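Local structure of BH2331 protein (Bacillus halodurans, 1VL5) at residues N38-V51 with M97-R110. The protein probably acts as a methyltransferase that uses S-adenosylmethionine as methyl donor, although its substrate is not known. Sequence-based numbering, arbitrary orientation.
Sequences NEEVLDVATGGGHV and MPFTDERFHIVTCR. Unlike the reference sequence in segment 97-110: Met97 (reference Leu).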
# COMPACT_ATOMS: atom_id res chain seq x y z
N ASN A 38 7.13 8.13 21.56
CA ASN A 38 6.06 7.79 22.50
C ASN A 38 4.87 7.10 21.84
O ASN A 38 3.85 6.88 22.46
CB ASN A 38 5.53 9.07 23.15
CG ASN A 38 4.87 9.99 22.15
OD1 ASN A 38 5.26 10.05 20.99
ND2 ASN A 38 3.87 10.73 22.59
N GLU A 39 4.95 6.80 20.56
CA GLU A 39 3.72 6.51 19.82
C GLU A 39 3.20 5.10 20.03
O GLU A 39 3.95 4.12 20.18
CB GLU A 39 3.95 6.75 18.33
CG GLU A 39 4.12 8.22 17.95
CD GLU A 39 5.58 8.65 17.88
OE1 GLU A 39 6.45 7.91 18.34
OE2 GLU A 39 5.85 9.73 17.33
N GLU A 40 1.89 4.99 20.03
CA GLU A 40 1.24 3.74 19.77
C GLU A 40 0.75 3.73 18.31
O GLU A 40 -0.01 4.60 17.90
CB GLU A 40 0.09 3.55 20.72
CG GLU A 40 -0.46 2.13 20.64
CD GLU A 40 -1.15 1.74 21.91
OE1 GLU A 40 -0.62 2.14 22.99
OE2 GLU A 40 -2.20 1.07 21.81
N VAL A 41 1.23 2.73 17.57
CA VAL A 41 1.09 2.63 16.14
C VAL A 41 0.21 1.44 15.79
O VAL A 41 0.41 0.37 16.33
CB VAL A 41 2.44 2.43 15.50
CG1 VAL A 41 2.33 2.32 13.93
CG2 VAL A 41 3.39 3.54 15.89
N LEU A 42 -0.76 1.63 14.88
CA LEU A 42 -1.50 0.55 14.30
C LEU A 42 -1.05 0.35 12.84
O LEU A 42 -1.21 1.25 11.99
CB LEU A 42 -3.00 0.88 14.34
CG LEU A 42 -3.97 -0.02 13.61
CD1 LEU A 42 -3.98 -1.29 14.34
CD2 LEU A 42 -5.38 0.58 13.47
N ASP A 43 -0.51 -0.84 12.56
CA ASP A 43 -0.08 -1.22 11.21
C ASP A 43 -1.17 -2.05 10.55
O ASP A 43 -1.36 -3.21 10.89
CB ASP A 43 1.26 -1.97 11.28
CG ASP A 43 1.85 -2.30 9.89
OD1 ASP A 43 1.55 -1.58 8.87
OD2 ASP A 43 2.62 -3.29 9.81
N VAL A 44 -1.97 -1.38 9.71
CA VAL A 44 -3.13 -1.96 9.07
C VAL A 44 -2.71 -2.84 7.88
O VAL A 44 -1.95 -2.39 7.00
CB VAL A 44 -4.16 -0.86 8.64
CG1 VAL A 44 -5.36 -1.46 7.94
CG2 VAL A 44 -4.62 -0.07 9.84
N ALA A 45 -3.23 -4.08 7.86
CA ALA A 45 -2.92 -5.09 6.85
C ALA A 45 -1.42 -5.34 6.87
O ALA A 45 -0.68 -5.12 5.92
CB ALA A 45 -3.38 -4.61 5.48
N THR A 46 -0.95 -5.74 8.04
CA THR A 46 0.45 -5.83 8.25
C THR A 46 1.15 -6.81 7.27
O THR A 46 2.35 -6.63 6.96
CB THR A 46 0.73 -6.17 9.74
OG1 THR A 46 2.11 -6.04 10.00
CG2 THR A 46 0.31 -7.53 10.02
N GLY A 47 0.44 -7.85 6.83
CA GLY A 47 0.98 -8.77 5.78
C GLY A 47 2.22 -9.47 6.31
O GLY A 47 2.14 -10.12 7.34
N GLY A 48 3.36 -9.28 5.63
CA GLY A 48 4.62 -9.92 6.05
C GLY A 48 5.26 -9.26 7.27
O GLY A 48 6.23 -9.79 7.83
N GLY A 49 4.67 -8.13 7.70
CA GLY A 49 5.04 -7.45 8.95
C GLY A 49 6.16 -6.43 8.84
O GLY A 49 6.74 -6.02 9.85
N HIS A 50 6.45 -5.98 7.63
CA HIS A 50 7.66 -5.15 7.46
C HIS A 50 7.54 -3.76 8.04
O HIS A 50 8.54 -3.18 8.42
CB HIS A 50 8.04 -5.01 5.98
CG HIS A 50 8.52 -6.29 5.37
ND1 HIS A 50 8.82 -7.40 6.12
CD2 HIS A 50 8.76 -6.62 4.09
CE1 HIS A 50 9.21 -8.38 5.32
NE2 HIS A 50 9.19 -7.93 4.09
N VAL A 51 6.34 -3.17 7.97
CA VAL A 51 6.18 -1.83 8.54
C VAL A 51 6.27 -1.88 10.09
O VAL A 51 7.00 -1.10 10.70
CB VAL A 51 4.92 -1.13 8.00
CG1 VAL A 51 4.73 0.27 8.61
CG2 VAL A 51 5.00 -0.97 6.49
N MSE A 97 -12.80 -1.71 12.23
CA MSE A 97 -11.71 -2.04 13.12
C MSE A 97 -12.11 -2.05 14.58
O MSE A 97 -12.71 -1.11 15.06
CB MSE A 97 -10.57 -1.07 12.92
CG MSE A 97 -10.00 -1.19 11.55
SE MSE A 97 -8.30 -0.38 11.52
CE MSE A 97 -8.82 1.45 10.94
N PRO A 98 -11.71 -3.10 15.29
CA PRO A 98 -12.20 -3.36 16.61
C PRO A 98 -11.38 -2.67 17.69
O PRO A 98 -10.92 -3.30 18.67
CB PRO A 98 -12.07 -4.87 16.68
CG PRO A 98 -10.71 -5.07 16.04
CD PRO A 98 -10.73 -4.12 14.87
N PHE A 99 -11.19 -1.37 17.52
CA PHE A 99 -10.43 -0.60 18.45
C PHE A 99 -11.29 0.55 18.85
O PHE A 99 -12.22 0.90 18.14
CB PHE A 99 -9.12 -0.09 17.84
CG PHE A 99 -8.25 -1.18 17.31
CD1 PHE A 99 -7.67 -2.08 18.16
CD2 PHE A 99 -8.05 -1.32 15.94
CE1 PHE A 99 -6.89 -3.12 17.68
CE2 PHE A 99 -7.26 -2.36 15.44
CZ PHE A 99 -6.68 -3.25 16.30
N THR A 100 -10.96 1.14 19.98
CA THR A 100 -11.69 2.27 20.51
C THR A 100 -11.26 3.52 19.79
O THR A 100 -10.21 3.56 19.14
CB THR A 100 -11.50 2.43 22.01
OG1 THR A 100 -10.11 2.35 22.33
CG2 THR A 100 -12.28 1.34 22.76
N ASP A 101 -12.13 4.52 19.86
CA ASP A 101 -11.88 5.82 19.32
C ASP A 101 -10.63 6.38 19.96
O ASP A 101 -10.41 6.16 21.15
CB ASP A 101 -13.01 6.78 19.66
CG ASP A 101 -14.31 6.50 18.93
OD1 ASP A 101 -14.50 5.45 18.32
OD2 ASP A 101 -15.18 7.38 19.00
N GLU A 102 -9.84 7.13 19.20
CA GLU A 102 -8.73 7.93 19.75
C GLU A 102 -7.77 7.10 20.52
O GLU A 102 -7.30 7.51 21.58
CB GLU A 102 -9.26 9.06 20.64
CG GLU A 102 -9.95 10.12 19.81
CD GLU A 102 -10.56 11.23 20.63
OE1 GLU A 102 -10.12 11.45 21.78
OE2 GLU A 102 -11.46 11.89 20.11
N ARG A 103 -7.40 5.94 19.96
CA ARG A 103 -6.40 5.09 20.62
C ARG A 103 -4.94 5.29 20.11
O ARG A 103 -3.99 5.29 20.90
CB ARG A 103 -6.79 3.66 20.42
CG ARG A 103 -5.72 2.76 20.83
CD ARG A 103 -6.21 1.45 21.18
NE ARG A 103 -5.04 0.63 21.47
CZ ARG A 103 -5.08 -0.68 21.55
NH1 ARG A 103 -6.24 -1.30 21.46
NH2 ARG A 103 -3.97 -1.37 21.78
N PHE A 104 -4.77 5.50 18.80
CA PHE A 104 -3.44 5.49 18.19
C PHE A 104 -2.88 6.86 17.90
O PHE A 104 -3.59 7.75 17.47
CB PHE A 104 -3.50 4.61 16.91
CG PHE A 104 -3.87 3.18 17.20
CD1 PHE A 104 -2.93 2.33 17.79
CD2 PHE A 104 -5.17 2.72 17.04
CE1 PHE A 104 -3.27 1.03 18.11
CE2 PHE A 104 -5.52 1.40 17.38
CZ PHE A 104 -4.53 0.56 17.93
N HIS A 105 -1.55 7.03 18.06
CA HIS A 105 -0.89 8.22 17.51
C HIS A 105 -0.68 8.14 16.00
O HIS A 105 -0.72 9.16 15.31
CB HIS A 105 0.43 8.46 18.20
CG HIS A 105 0.31 8.55 19.69
ND1 HIS A 105 0.32 7.44 20.50
CD2 HIS A 105 0.17 9.61 20.51
CE1 HIS A 105 0.23 7.82 21.77
NE2 HIS A 105 0.13 9.14 21.80
N ILE A 106 -0.45 6.91 15.50
CA ILE A 106 -0.15 6.68 14.10
C ILE A 106 -0.93 5.49 13.57
O ILE A 106 -1.04 4.50 14.23
CB ILE A 106 1.39 6.44 13.87
CG1 ILE A 106 2.20 7.65 14.34
CG2 ILE A 106 1.66 6.16 12.38
CD1 ILE A 106 3.71 7.46 14.29
N VAL A 107 -1.50 5.62 12.38
CA VAL A 107 -1.98 4.47 11.65
C VAL A 107 -1.12 4.40 10.41
O VAL A 107 -1.00 5.39 9.69
CB VAL A 107 -3.48 4.58 11.27
CG1 VAL A 107 -3.91 3.39 10.44
CG2 VAL A 107 -4.33 4.64 12.48
N THR A 108 -0.54 3.23 10.16
CA THR A 108 0.17 2.97 8.93
C THR A 108 -0.52 1.93 8.07
O THR A 108 -1.17 1.00 8.57
CB THR A 108 1.64 2.48 9.16
OG1 THR A 108 1.72 1.44 10.16
CG2 THR A 108 2.49 3.59 9.56
N CYS A 109 -0.36 2.06 6.76
CA CYS A 109 -0.91 1.10 5.82
C CYS A 109 -0.12 1.17 4.50
O CYS A 109 -0.16 2.18 3.82
CB CYS A 109 -2.38 1.41 5.52
SG CYS A 109 -3.16 0.11 4.59
N ARG A 110 0.62 0.11 4.20
CA ARG A 110 1.57 0.11 3.12
C ARG A 110 1.29 -1.05 2.14
O ARG A 110 1.17 -2.20 2.54
CB ARG A 110 2.98 0.03 3.69
CG ARG A 110 4.10 -0.03 2.61
CD ARG A 110 5.44 0.27 3.18
NE ARG A 110 6.41 0.58 2.13
CZ ARG A 110 7.00 -0.32 1.35
NH1 ARG A 110 6.74 -1.62 1.45
NH2 ARG A 110 7.86 0.10 0.44
O HOH W 1 0.77 -2.06 6.32
O HOH W 2 0.66 -4.80 3.58
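Two neighbouring parallel strands of the methyltransferase sheet meet where Leu42 N bonds to Ile106 O (3.0 Å) and Leu42 O takes Thr108 N; Val44 N then bonds to Thr108 O. At the corner, His105 ND1 accepts Glu40 N at 2.9 Å, an almost straight bond (177°) with the donor tilted from the ring plane. Glu40, with CG anti to its N (chi1 -169°) and the chain extended, carries OE2 to Arg103, whose NE (2.9 Å) and NH2 both grip that one oxygen in the guanidinium plane, the carboxylate standing nearly perpendicular (84°). Phe104 is sandwiched: Leu42 CB lies 3.6 Å from the ring centroid in a CH-pi contact, and Arg103 CG covers the other face. A leucine replacing Arg103 would probably leave the Glu40 carboxylate without its charge partner. The turn and helix that follow strand 40-44, with Gly47 and Gly49 in a GxGxxA-like pattern, are consistent with the cofactor-binding loop of Rossmann-type methyltransferases. At this end Thr108 OG1 meets Asp43 OD1 (3.3 Å) from above the carboxylate plane, while OD2 receives Thr46 OG1 and, from the following helix, Ala52 N. On the opposite sheet face, Leu42 CD1 packs against Phe99 CE2 (3.6 Å).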